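Local coordinates for putative signal transduction protein with CBS domains (Kribbella flavida, PDB 4NOC) that is of unknown function but carries two CBS domains, the kind of module that in relatives often binds adenosine nucleotides and regulates signalling or transport, at residues 13-18 against 34-40; 48-54 against 94-100; 102-107 against 125-130; 122-126 against 137-141. All blocks are in the same frame, centred on the assembly; numbering follows the deposited sequence.

Interactions 1 and 3 are equivalent: each is the parallel strand pair of one of the two CBS domains. Their centres are about 13 Å apart, and they meet in the interior where Ile38 CG2 lies 4.0 Å from Leu102 CD2. Interaction 4 continues interaction 3 across the sheet: both use Leu125 and Val126, and their centres are about 10 Å apart. Interaction 2 extends the first sheet through the strand neighbouring 36-40 and ties it to the loop between helix 91-94 and strand 104-106. Phe13 of interaction 1 packs on Ala137 and Thr139 of interaction 4. Interactions 2 and 4 also touch the second subunit. The sulfates probably come from the crystallisation liquor.

Interaction 1. Residues 13-18 against 34-40; sequences FPVVGL and LPGLIVV. With SO4 (sulfate ion), chain G.
Val40 O receives two donors from segment 13-18: Leu18 N at 2.8 Å, arriving almost in line with the carbonyl, and the CA-H of Gly17 as a weaker companion. Ile38 O is gripped likewise, by Val16 N at 2.9 Å and by the CA-H of Val15, whose CA is 3.2 Å away. Val40 N and Ile38 N return bonds to Val16 O and Pro14 O, which completes the parallel pairing. Side chains then alternate between the two faces. On the face of Ile38 and Val40, Val15 has CG1 anti to its backbone N (chi1 159°), and this methyl lies across Val40 CG1 at 3.6 Å; CG2 rests on Ile38. Phe13 brings CD2 to 4.0 Å from Ile38 CG1, its ring obliquely placed. The other face is built by Val16 against Leu37 CD1 and by Leu18 CD1 against Val39 CG1, with Leu28 of helix 22-31 packing on Val16. Before the strands proper, Pro14 CG and Leu34 CD1 meet tip to tip at 3.4 Å, a tight fit. Phe13 N also binds a sulfate oxygen, O1, at 2.6 Å. Strand 15-17, helix 22-31 and strand 36-40 together form the beta-alpha-beta unit of the first CBS domain.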
loop_
_atom_site.group_PDB
_atom_site.type_symbol
_atom_site.label_atom_id
_atom_site.label_comp_id
_atom_site.label_asym_id
_atom_site.label_seq_id
_atom_site.Cartn_x
_atom_site.Cartn_y
_atom_site.Cartn_z
ATOM N N PHE A 13 -1.857 10.386 -10.244
ATOM C CA PHE A 13 -1.961 8.957 -9.967
ATOM C C PHE A 13 -2.718 8.327 -11.134
ATOM O O PHE A 13 -3.747 8.847 -11.551
ATOM C CB PHE A 13 -2.768 8.773 -8.679
ATOM C CG PHE A 13 -2.258 7.688 -7.767
ATOM C CD1 PHE A 13 -1.301 7.968 -6.806
ATOM C CD2 PHE A 13 -2.783 6.400 -7.835
ATOM C CE1 PHE A 13 -0.849 6.977 -5.947
ATOM C CE2 PHE A 13 -2.332 5.400 -6.978
ATOM C CZ PHE A 13 -1.363 5.691 -6.032
ATOM N N PRO A 14 -2.219 7.213 -11.686
ATOM C CA PRO A 14 -2.954 6.692 -12.849
ATOM C C PRO A 14 -4.323 6.106 -12.503
ATOM O O PRO A 14 -4.555 5.488 -11.449
ATOM C CB PRO A 14 -2.023 5.633 -13.431
ATOM C CG PRO A 14 -1.039 5.350 -12.377
ATOM C CD PRO A 14 -0.941 6.520 -11.468
ATOM N N VAL A 15 -5.233 6.331 -13.436
ATOM C CA VAL A 15 -6.639 6.030 -13.282
ATOM C C VAL A 15 -7.021 5.094 -14.423
ATOM O O VAL A 15 -6.488 5.224 -15.536
ATOM C CB VAL A 15 -7.435 7.362 -13.367
ATOM C CG1 VAL A 15 -8.871 7.139 -13.712
ATOM C CG2 VAL A 15 -7.292 8.149 -12.058
ATOM N N VAL A 16 -7.900 4.127 -14.152
ATOM C CA VAL A 16 -8.465 3.297 -15.221
ATOM C C VAL A 16 -9.975 3.153 -15.059
ATOM O O VAL A 16 -10.493 3.222 -13.934
ATOM C CB VAL A 16 -7.859 1.866 -15.269
ATOM C CG1 VAL A 16 -6.387 1.894 -15.671
ATOM C CG2 VAL A 16 -8.069 1.146 -13.932
ATOM N N GLY A 17 -10.673 2.946 -16.176
ATOM C CA GLY A 17 -12.113 2.759 -16.148
ATOM C C GLY A 17 -12.521 1.361 -15.706
ATOM O O GLY A 17 -11.842 0.370 -15.987
ATOM N N LEU A 18 -13.635 1.296 -14.993
ATOM C CA LEU A 18 -14.249 0.041 -14.575
ATOM C C LEU A 18 -14.459 -0.935 -15.748
ATOM O O LEU A 18 -14.268 -2.151 -15.612
ATOM C CB LEU A 18 -15.582 0.381 -13.920
ATOM C CG LEU A 18 -16.236 -0.530 -12.891
ATOM C CD1 LEU A 18 -15.221 -1.101 -11.947
ATOM C CD2 LEU A 18 -17.279 0.267 -12.119
ATOM N N LEU A 34 3.339 0.121 -9.459
ATOM C CA LEU A 34 2.391 0.741 -8.545
ATOM C C LEU A 34 1.745 -0.227 -7.564
ATOM O O LEU A 34 1.389 -1.358 -7.925
ATOM C CB LEU A 34 1.289 1.420 -9.341
ATOM C CG LEU A 34 1.774 2.541 -10.229
ATOM C CD1 LEU A 34 0.761 2.701 -11.316
ATOM C CD2 LEU A 34 1.909 3.801 -9.402
ATOM N N PRO A 35 1.552 0.241 -6.321
ATOM C CA PRO A 35 0.814 -0.530 -5.321
ATOM C C PRO A 35 -0.638 -0.693 -5.773
ATOM O O PRO A 35 -1.240 -1.728 -5.472
ATOM C CB PRO A 35 0.885 0.366 -4.086
ATOM C CG PRO A 35 0.973 1.755 -4.650
ATOM C CD PRO A 35 1.824 1.620 -5.873
ATOM N N GLY A 36 -1.174 0.303 -6.491
ATOM C CA GLY A 36 -2.557 0.274 -6.947
ATOM C C GLY A 36 -2.943 1.270 -8.032
ATOM O O GLY A 36 -2.249 2.252 -8.288
ATOM N N LEU A 37 -4.067 0.995 -8.688
ATOM C CA LEU A 37 -4.640 1.909 -9.666
ATOM C C LEU A 37 -5.904 2.511 -9.071
ATOM O O LEU A 37 -6.625 1.827 -8.346
ATOM C CB LEU A 37 -4.998 1.152 -10.952
ATOM C CG LEU A 37 -3.839 0.538 -11.745
ATOM C CD1 LEU A 37 -4.344 -0.248 -12.942
ATOM C CD2 LEU A 37 -2.840 1.611 -12.189
ATOM N N ILE A 38 -6.177 3.780 -9.360
ATOM C CA ILE A 38 -7.485 4.341 -9.027
ATOM C C ILE A 38 -8.498 3.961 -10.109
ATOM O O ILE A 38 -8.293 4.224 -11.292
ATOM C CB ILE A 38 -7.445 5.862 -8.821
ATOM C CG1 ILE A 38 -6.722 6.186 -7.506
ATOM C CG2 ILE A 38 -8.862 6.433 -8.800
ATOM C CD1 ILE A 38 -6.667 7.652 -7.198
ATOM N N VAL A 39 -9.580 3.313 -9.700
ATOM C CA VAL A 39 -10.576 2.867 -10.651
ATOM C C VAL A 39 -11.727 3.861 -10.649
ATOM O O VAL A 39 -12.223 4.225 -9.578
ATOM C CB VAL A 39 -11.133 1.509 -10.242
ATOM C CG1 VAL A 39 -12.176 1.035 -11.259
ATOM C CG2 VAL A 39 -10.001 0.496 -10.101
ATOM N N VAL A 40 -12.153 4.303 -11.827
ATOM C CA VAL A 40 -13.331 5.152 -11.902
ATOM C C VAL A 40 -14.441 4.500 -12.728
ATOM O O VAL A 40 -14.201 3.520 -13.446
ATOM C CB VAL A 40 -12.991 6.512 -12.492
ATOM C CG1 VAL A 40 -11.830 7.130 -11.715
ATOM C CG2 VAL A 40 -12.642 6.365 -13.973
HETATM S S SO4 G . -4.987 12.010 -11.629
HETATM O O1 SO4 G . -3.742 12.052 -10.884
HETATM O O2 SO4 G . -5.491 13.366 -11.838
HETATM O O3 SO4 G . -4.760 11.378 -12.927
HETATM O O4 SO4 G . -5.938 11.234 -10.840
#

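Interaction 2. Residues 48-54 against 94-100; sequences SVLPASQ and LLPSQPA. With SO4 (sulfate ion), chain F.
Gln54 reaches from the first turn of helix 52-59 to the carbonyl of Leu94, with NE2 2.9 Å from Leu94 O and an N-H...O angle of 167°. The oxygen lies in the plane of the amide, whereas the donor stands 20° off the carbonyl plane. CG leaves CB anti to the backbone N and the chain bends (chi2 62°), which lays the amide beside the ring of Pro96, CD to CD 3.8 Å. With an alanine at Gln54, Leu94 O would probably be left without this donor and a gap would open beside the Pro96 ring. The contact joins the last strand and following helix of the first CBS domain to the loop between helix 91-94 and strand 104-106, helping join the two halves of the tandem CBS pair. Leu50 divides its fork between two neighbours: CD2 lies 3.9 Å from Leu94 CD1, and CD1 lies 4.1 Å from Leu95 CD2. Although Leu95 starts from a CB directed away, its extended chain brings CD2 back to 3.9 Å from Val49 O. Ser48 points OG, anti to its backbone N, onto a lone pair of Ala100 O at 2.8 Å, and Pro99 CB closes in on this hydroxyl at 3.5 Å.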
loop_
_atom_site.group_PDB
_atom_site.type_symbol
_atom_site.label_atom_id
_atom_site.label_comp_id
_atom_site.label_asym_id
_atom_site.label_seq_id
_atom_site.Cartn_x
_atom_site.Cartn_y
_atom_site.Cartn_z
ATOM N N SER A 48 -13.126 2.931 -6.731
ATOM C CA SER A 48 -12.369 2.008 -5.917
ATOM C C SER A 48 -10.880 2.121 -6.234
ATOM O O SER A 48 -10.473 2.852 -7.141
ATOM C CB SER A 48 -12.849 0.586 -6.207
ATOM O OG SER A 48 -12.646 -0.247 -5.087
ATOM N N VAL A 49 -10.071 1.394 -5.477
ATOM C CA VAL A 49 -8.652 1.258 -5.779
ATOM C C VAL A 49 -8.454 -0.187 -6.197
ATOM O O VAL A 49 -9.095 -1.073 -5.622
ATOM C CB VAL A 49 -7.785 1.529 -4.538
ATOM C CG1 VAL A 49 -6.293 1.344 -4.856
ATOM C CG2 VAL A 49 -8.034 2.924 -4.024
ATOM N N LEU A 50 -7.597 -0.425 -7.193
ATOM C CA LEU A 50 -7.209 -1.780 -7.576
ATOM C C LEU A 50 -5.751 -2.009 -7.181
ATOM O O LEU A 50 -4.828 -1.610 -7.901
ATOM C CB LEU A 50 -7.390 -2.020 -9.082
ATOM C CG LEU A 50 -6.834 -3.352 -9.612
ATOM C CD1 LEU A 50 -7.488 -4.533 -8.902
ATOM C CD2 LEU A 50 -6.974 -3.495 -11.130
ATOM N N PRO A 51 -5.533 -2.640 -6.021
ATOM C CA PRO A 51 -4.153 -2.933 -5.598
ATOM C C PRO A 51 -3.530 -4.056 -6.435
ATOM O O PRO A 51 -4.250 -4.976 -6.827
ATOM C CB PRO A 51 -4.306 -3.370 -4.132
ATOM C CG PRO A 51 -5.752 -3.780 -3.986
ATOM C CD PRO A 51 -6.550 -3.039 -5.029
ATOM N N ALA A 52 -2.231 -3.969 -6.725
ATOM C CA ALA A 52 -1.537 -5.046 -7.432
ATOM C C ALA A 52 -1.763 -6.394 -6.749
ATOM O O ALA A 52 -1.933 -7.407 -7.421
ATOM C CB ALA A 52 -0.048 -4.759 -7.531
ATOM N N SER A 53 -1.775 -6.391 -5.420
ATOM C CA SER A 53 -1.947 -7.616 -4.652
ATOM C C SER A 53 -3.265 -8.315 -4.982
ATOM O O SER A 53 -3.325 -9.546 -4.992
ATOM C CB SER A 53 -1.820 -7.347 -3.146
ATOM O OG SER A 53 -2.920 -6.603 -2.665
ATOM N N GLN A 54 -4.302 -7.537 -5.295
ATOM C CA GLN A 54 -5.615 -8.093 -5.657
ATOM C C GLN A 54 -5.575 -8.720 -7.046
ATOM O O GLN A 54 -6.286 -9.700 -7.339
ATOM C CB GLN A 54 -6.705 -7.014 -5.572
ATOM C CG GLN A 54 -8.085 -7.392 -6.166
ATOM C CD GLN A 54 -8.762 -8.579 -5.476
ATOM O OE1 GLN A 54 -8.439 -8.938 -4.345
ATOM N NE2 GLN A 54 -9.712 -9.189 -6.172
ATOM N N LEU A 94 -11.720 -7.810 -11.967
ATOM C CA LEU A 94 -10.519 -7.940 -11.149
ATOM C C LEU A 94 -10.778 -7.528 -9.698
ATOM O O LEU A 94 -10.085 -7.971 -8.785
ATOM C CB LEU A 94 -9.390 -7.068 -11.717
ATOM C CG LEU A 94 -8.894 -7.409 -13.119
ATOM C CD1 LEU A 94 -7.802 -6.443 -13.535
ATOM C CD2 LEU A 94 -8.361 -8.809 -13.118
ATOM N N LEU A 95 -11.763 -6.664 -9.488
ATOM C CA LEU A 95 -12.025 -6.156 -8.149
ATOM C C LEU A 95 -12.544 -7.274 -7.241
ATOM O O LEU A 95 -13.065 -8.268 -7.723
ATOM C CB LEU A 95 -13.003 -4.986 -8.197
ATOM C CG LEU A 95 -12.519 -3.698 -8.865
ATOM C CD1 LEU A 95 -13.652 -2.669 -8.889
ATOM C CD2 LEU A 95 -11.294 -3.133 -8.145
ATOM N N PRO A 96 -12.367 -7.120 -5.920
ATOM C CA PRO A 96 -12.938 -8.099 -4.986
ATOM C C PRO A 96 -14.453 -7.949 -4.938
ATOM O O PRO A 96 -14.964 -6.919 -5.392
ATOM C CB PRO A 96 -12.324 -7.699 -3.642
ATOM C CG PRO A 96 -11.999 -6.204 -3.786
ATOM C CD PRO A 96 -11.603 -6.050 -5.235
ATOM N N SER A 97 -15.153 -8.955 -4.405
ATOM C CA SER A 97 -16.617 -8.939 -4.342
ATOM C C SER A 97 -17.148 -7.754 -3.537
ATOM O O SER A 97 -18.182 -7.182 -3.884
ATOM C CB SER A 97 -17.162 -10.257 -3.779
ATOM N N GLN A 98 -16.440 -7.387 -2.470
ATOM C CA GLN A 98 -16.753 -6.169 -1.723
ATOM C C GLN A 98 -15.608 -5.152 -1.835
ATOM O O GLN A 98 -14.765 -5.054 -0.938
ATOM C CB GLN A 98 -17.043 -6.492 -0.255
ATOM N N PRO A 99 -15.582 -4.383 -2.941
ATOM C CA PRO A 99 -14.507 -3.432 -3.256
ATOM C C PRO A 99 -14.290 -2.399 -2.171
ATOM O O PRO A 99 -15.251 -1.838 -1.649
ATOM C CB PRO A 99 -15.010 -2.738 -4.526
ATOM C CG PRO A 99 -15.910 -3.737 -5.160
ATOM C CD PRO A 99 -16.594 -4.431 -4.012
ATOM N N ALA A 100 -13.028 -2.158 -1.840
ATOM C CA ALA A 100 -12.684 -1.130 -0.872
ATOM C C ALA A 100 -13.298 0.189 -1.294
ATOM O O ALA A 100 -13.276 0.544 -2.472
ATOM C CB ALA A 100 -11.172 -0.988 -0.763
HETATM S S SO4 F . -13.053 -11.499 -2.760
HETATM O O1 SO4 F . -12.893 -10.517 -1.688
HETATM O O2 SO4 F . -14.123 -11.075 -3.655
HETATM O O3 SO4 F . -11.812 -11.633 -3.526
HETATM O O4 SO4 F . -13.398 -12.780 -2.156
#

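Interaction 3. Residues 102-107 against 125-130; sequences LPVVKH and LVAVVK. With SO4 (sulfate ion), chain E.
Leu102 plants its forked end on the second strand, CD1 against Leu125 CD2 at 3.6 Å and CD2 over the small methyl of Ala127 at 4.1 Å, where the shortness of the alanine accommodates the leucine. Along the same face, Val104 CG1 settles 3.6 Å from both CB and CG2 of Val129. Val105 is the knob of the opposite face: CG1, anti to the carbonyl carbon (chi1 -55°), lies 3.9 Å from Val126 CG2, and CG2 equally far from Val128 CG2. Ile117 of helix 111-121 packs on Val105. Of the backbone bonds, Ala127 N to Pro103 O and Val105 N to Ala127 O are sound, Val129 N to Val105 O and His107 N to Val129 O weak. His107 lies flat on the aliphatic chain of Lys130, whose CG stands 3.9 Å from the ring centroid, a CH-pi contact; the amine beyond pairs with Glu7. His107 N also bonds sulfate O3 at 3.1 Å, while ND1 is implausibly close to that oxygen. Without the ring, as with a serine here, the aliphatic chain of Lys130 would probably be freer to turn. Strand 104-106, helix 111-121 and strand 125-130 form the beta-alpha-beta unit of the second CBS domain.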
loop_
_atom_site.group_PDB
_atom_site.type_symbol
_atom_site.label_atom_id
_atom_site.label_comp_id
_atom_site.label_asym_id
_atom_site.label_seq_id
_atom_site.Cartn_x
_atom_site.Cartn_y
_atom_site.Cartn_z
ATOM N N LEU A 102 -13.149 4.159 -1.531
ATOM C CA LEU A 102 -12.025 5.042 -1.769
ATOM C C LEU A 102 -12.422 6.387 -1.239
ATOM O O LEU A 102 -13.236 7.077 -1.850
ATOM C CB LEU A 102 -11.726 5.116 -3.262
ATOM C CG LEU A 102 -10.752 6.193 -3.742
ATOM C CD1 LEU A 102 -9.399 6.046 -3.056
ATOM C CD2 LEU A 102 -10.615 6.148 -5.266
ATOM N N PRO A 103 -11.884 6.765 -0.073
ATOM C CA PRO A 103 -12.312 8.060 0.457
ATOM C C PRO A 103 -11.788 9.143 -0.468
ATOM O O PRO A 103 -10.684 9.016 -0.990
ATOM C CB PRO A 103 -11.619 8.143 1.824
ATOM C CG PRO A 103 -11.104 6.719 2.108
ATOM C CD PRO A 103 -10.844 6.130 0.758
ATOM N N VAL A 104 -12.587 10.184 -0.667
ATOM C CA VAL A 104 -12.276 11.280 -1.578
ATOM C C VAL A 104 -12.399 12.565 -0.779
ATOM O O VAL A 104 -13.488 12.861 -0.263
ATOM C CB VAL A 104 -13.333 11.368 -2.703
ATOM C CG1 VAL A 104 -13.045 12.558 -3.616
ATOM C CG2 VAL A 104 -13.413 10.058 -3.495
ATOM N N VAL A 105 -11.307 13.324 -0.676
ATOM C CA VAL A 105 -11.322 14.585 0.071
ATOM C C VAL A 105 -11.558 15.771 -0.868
ATOM O O VAL A 105 -11.148 15.745 -2.032
ATOM C CB VAL A 105 -10.004 14.787 0.893
ATOM C CG1 VAL A 105 -9.756 13.587 1.816
ATOM C CG2 VAL A 105 -8.797 14.984 -0.024
ATOM N N LYS A 106 -12.246 16.797 -0.378
ATOM C CA LYS A 106 -12.467 18.003 -1.161
ATOM C C LYS A 106 -11.144 18.714 -1.384
ATOM O O LYS A 106 -10.303 18.766 -0.476
ATOM C CB LYS A 106 -13.437 18.948 -0.443
ATOM C CG LYS A 106 -14.840 18.378 -0.326
ATOM C CD LYS A 106 -15.783 19.283 0.471
ATOM C CE LYS A 106 -17.093 18.545 0.721
ATOM N NZ LYS A 106 -18.167 19.431 1.232
ATOM N N HIS A 107 -10.984 19.292 -2.571
ATOM C CA HIS A 107 -9.737 19.953 -2.938
ATOM C C HIS A 107 -9.351 21.070 -1.974
ATOM O O HIS A 107 -8.163 21.300 -1.761
ATOM C CB HIS A 107 -9.816 20.510 -4.362
ATOM C CG HIS A 107 -10.648 21.749 -4.472
ATOM N ND1 HIS A 107 -12.028 21.717 -4.485
ATOM C CD2 HIS A 107 -10.298 23.055 -4.553
ATOM C CE1 HIS A 107 -12.493 22.952 -4.565
ATOM N NE2 HIS A 107 -11.465 23.782 -4.606
ATOM N N LEU A 125 -4.522 5.514 0.812
ATOM C CA LEU A 125 -4.585 6.771 0.054
ATOM C C LEU A 125 -6.003 7.351 0.008
ATOM O O LEU A 125 -6.982 6.664 0.321
ATOM C CB LEU A 125 -4.008 6.616 -1.375
ATOM C CG LEU A 125 -4.700 5.802 -2.482
ATOM C CD1 LEU A 125 -5.246 4.501 -1.966
ATOM C CD2 LEU A 125 -5.815 6.574 -3.149
ATOM N N VAL A 126 -6.104 8.626 -0.358
ATOM C CA VAL A 126 -7.395 9.239 -0.651
ATOM C C VAL A 126 -7.279 9.911 -2.016
ATOM O O VAL A 126 -6.192 10.384 -2.387
ATOM C CB VAL A 126 -7.827 10.301 0.403
ATOM C CG1 VAL A 126 -8.056 9.648 1.764
ATOM C CG2 VAL A 126 -6.780 11.435 0.513
ATOM N N ALA A 127 -8.380 9.931 -2.769
ATOM C CA ALA A 127 -8.408 10.673 -4.017
ATOM C C ALA A 127 -8.719 12.112 -3.673
ATOM O O ALA A 127 -9.300 12.399 -2.617
ATOM C CB ALA A 127 -9.447 10.105 -4.990
ATOM N N VAL A 128 -8.308 13.019 -4.551
ATOM C CA VAL A 128 -8.679 14.413 -4.407
ATOM C C VAL A 128 -9.551 14.811 -5.587
ATOM O O VAL A 128 -9.233 14.516 -6.754
ATOM C CB VAL A 128 -7.445 15.320 -4.278
ATOM C CG1 VAL A 128 -7.864 16.723 -3.884
ATOM C CG2 VAL A 128 -6.517 14.764 -3.215
ATOM N N VAL A 129 -10.679 15.442 -5.287
ATOM C CA VAL A 129 -11.606 15.836 -6.342
ATOM C C VAL A 129 -11.812 17.355 -6.331
ATOM O O VAL A 129 -11.784 17.987 -5.268
ATOM C CB VAL A 129 -12.936 15.036 -6.262
ATOM C CG1 VAL A 129 -14.132 15.830 -6.812
ATOM C CG2 VAL A 129 -12.787 13.715 -7.012
ATOM N N LYS A 130 -11.943 17.935 -7.521
ATOM C CA LYS A 130 -12.295 19.348 -7.676
ATOM C C LYS A 130 -13.327 19.483 -8.794
ATOM O O LYS A 130 -13.084 19.058 -9.930
ATOM C CB LYS A 130 -11.048 20.195 -7.974
ATOM C CG LYS A 130 -11.326 21.678 -8.289
ATOM C CD LYS A 130 -10.010 22.473 -8.375
ATOM C CE LYS A 130 -10.246 23.967 -8.640
ATOM N NZ LYS A 130 -9.025 24.785 -8.352
HETATM S S SO4 E . -15.096 20.096 -4.340
HETATM O O1 SO4 E . -15.992 20.108 -3.188
HETATM O O2 SO4 E . -15.369 21.266 -5.183
HETATM O O3 SO4 E . -13.708 20.088 -3.877
HETATM O O4 SO4 E . -15.356 18.889 -5.119
#

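Interaction 4. Residues 122-126 against 137-141; sequences RCPLV and AITAS
Thr139 sits directly across from Leu125 as an antiparallel non-hydrogen-bonded pair, their CA atoms only 4.0 Å apart. Followed outward, Thr139 CB first lies 3.9 Å from Pro124 O. Its methyl CG2 then turns back along the sheet to meet Leu125 CB at 4.1 Å, and Phe13 packs against the same methyl. The other branch, OG1, is placed between the backbone N and the carbonyl carbon (chi1 61°), and from there it accepts the N-H of Arg142: Thr139 is the N-cap of helix 140-147, its hydroxyl satisfying a backbone N of the first turn. Leu125 CB also lies close to Ile138 O, and CD2 reaches Ala137 CB. On the opposite face Val126 CG2 crosses to Ile138 CB at 3.9 Å, where Met118 of helix 111-121 packs on both. Three backbone bonds fasten the strands: Ile138 N to Val126 O at 2.8 Å, Val126 N to Ile138 O at 3.0 Å, and Ala140 N to Pro124 O at 2.8 Å, the last carrying the pairing into the helix start. Arg122 and Ser141 face the second subunit, bonding Gln54 and Arg33 of that chain. Strands 125-130 and 133-139 thus make the beta hairpin of the second CBS domain, with helix 140-147 following directly, as is usual for the CBS fold.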
loop_
_atom_site.group_PDB
_atom_site.type_symbol
_atom_site.label_atom_id
_atom_site.label_comp_id
_atom_site.label_asym_id
_atom_site.label_seq_id
_atom_site.Cartn_x
_atom_site.Cartn_y
_atom_site.Cartn_z
ATOM N N ARG A 122 -7.441 5.294 8.593
ATOM C CA ARG A 122 -6.247 4.464 8.368
ATOM C C ARG A 122 -6.195 3.943 6.936
ATOM O O ARG A 122 -5.898 2.767 6.712
ATOM C CB ARG A 122 -6.185 3.277 9.344
ATOM C CG ARG A 122 -5.309 3.514 10.559
ATOM C CD ARG A 122 -4.903 2.209 11.256
ATOM N NE ARG A 122 -6.033 1.534 11.892
ATOM C CZ ARG A 122 -5.978 0.905 13.065
ATOM N NH1 ARG A 122 -7.068 0.323 13.552
ATOM N NH2 ARG A 122 -4.842 0.855 13.756
ATOM N N CYS A 123 -6.510 4.801 5.968
ATOM C CA CYS A 123 -6.541 4.365 4.568
ATOM C C CYS A 123 -5.182 4.616 3.931
ATOM O O CYS A 123 -4.474 5.547 4.328
ATOM C CB CYS A 123 -7.650 5.080 3.791
ATOM S SG CYS A 123 -7.666 6.829 4.101
ATOM N N PRO A 124 -4.796 3.757 2.976
ATOM C CA PRO A 124 -3.495 3.853 2.297
ATOM C C PRO A 124 -3.409 5.095 1.419
ATOM O O PRO A 124 -2.331 5.665 1.324
ATOM C CB PRO A 124 -3.436 2.581 1.441
ATOM C CG PRO A 124 -4.871 2.091 1.360
ATOM C CD PRO A 124 -5.523 2.520 2.634
ATOM N N LEU A 125 -4.522 5.514 0.812
ATOM C CA LEU A 125 -4.585 6.771 0.054
ATOM C C LEU A 125 -6.003 7.351 0.008
ATOM O O LEU A 125 -6.982 6.664 0.321
ATOM C CB LEU A 125 -4.008 6.616 -1.375
ATOM C CG LEU A 125 -4.700 5.802 -2.482
ATOM C CD1 LEU A 125 -5.246 4.501 -1.966
ATOM C CD2 LEU A 125 -5.815 6.574 -3.149
ATOM N N VAL A 126 -6.104 8.626 -0.358
ATOM C CA VAL A 126 -7.395 9.239 -0.651
ATOM C C VAL A 126 -7.279 9.911 -2.016
ATOM O O VAL A 126 -6.192 10.384 -2.387
ATOM C CB VAL A 126 -7.827 10.301 0.403
ATOM C CG1 VAL A 126 -8.056 9.648 1.764
ATOM C CG2 VAL A 126 -6.780 11.435 0.513
ATOM N N ALA A 137 -4.097 12.118 -6.140
ATOM C CA ALA A 137 -4.286 11.355 -4.908
ATOM C C ALA A 137 -3.266 11.755 -3.847
ATOM O O ALA A 137 -2.239 12.373 -4.160
ATOM C CB ALA A 137 -4.200 9.864 -5.184
ATOM N N ILE A 138 -3.566 11.418 -2.597
ATOM C CA ILE A 138 -2.655 11.647 -1.484
ATOM C C ILE A 138 -2.481 10.326 -0.744
ATOM O O ILE A 138 -3.423 9.837 -0.105
ATOM C CB ILE A 138 -3.217 12.677 -0.497
ATOM C CG1 ILE A 138 -3.532 13.986 -1.204
ATOM C CG2 ILE A 138 -2.233 12.936 0.647
ATOM C CD1 ILE A 138 -4.360 14.916 -0.366
ATOM N N THR A 139 -1.288 9.741 -0.835
ATOM C CA THR A 139 -1.022 8.490 -0.139
ATOM C C THR A 139 -0.658 8.777 1.311
ATOM O O THR A 139 -0.346 9.912 1.666
ATOM C CB THR A 139 0.167 7.761 -0.734
ATOM O OG1 THR A 139 1.325 8.599 -0.598
ATOM C CG2 THR A 139 -0.078 7.458 -2.210
ATOM N N ALA A 140 -0.675 7.732 2.128
ATOM C CA ALA A 140 -0.248 7.829 3.508
ATOM C C ALA A 140 1.192 8.382 3.585
ATOM O O ALA A 140 1.466 9.256 4.396
ATOM C CB ALA A 140 -0.364 6.446 4.209
ATOM N N SER A 141 2.104 7.903 2.734
ATOM C CA SER A 141 3.497 8.371 2.823
ATOM C C SER A 141 3.638 9.827 2.352
ATOM O O SER A 141 4.486 10.574 2.834
ATOM C CB SER A 141 4.479 7.432 2.095
ATOM O OG SER A 141 4.381 7.520 0.685
#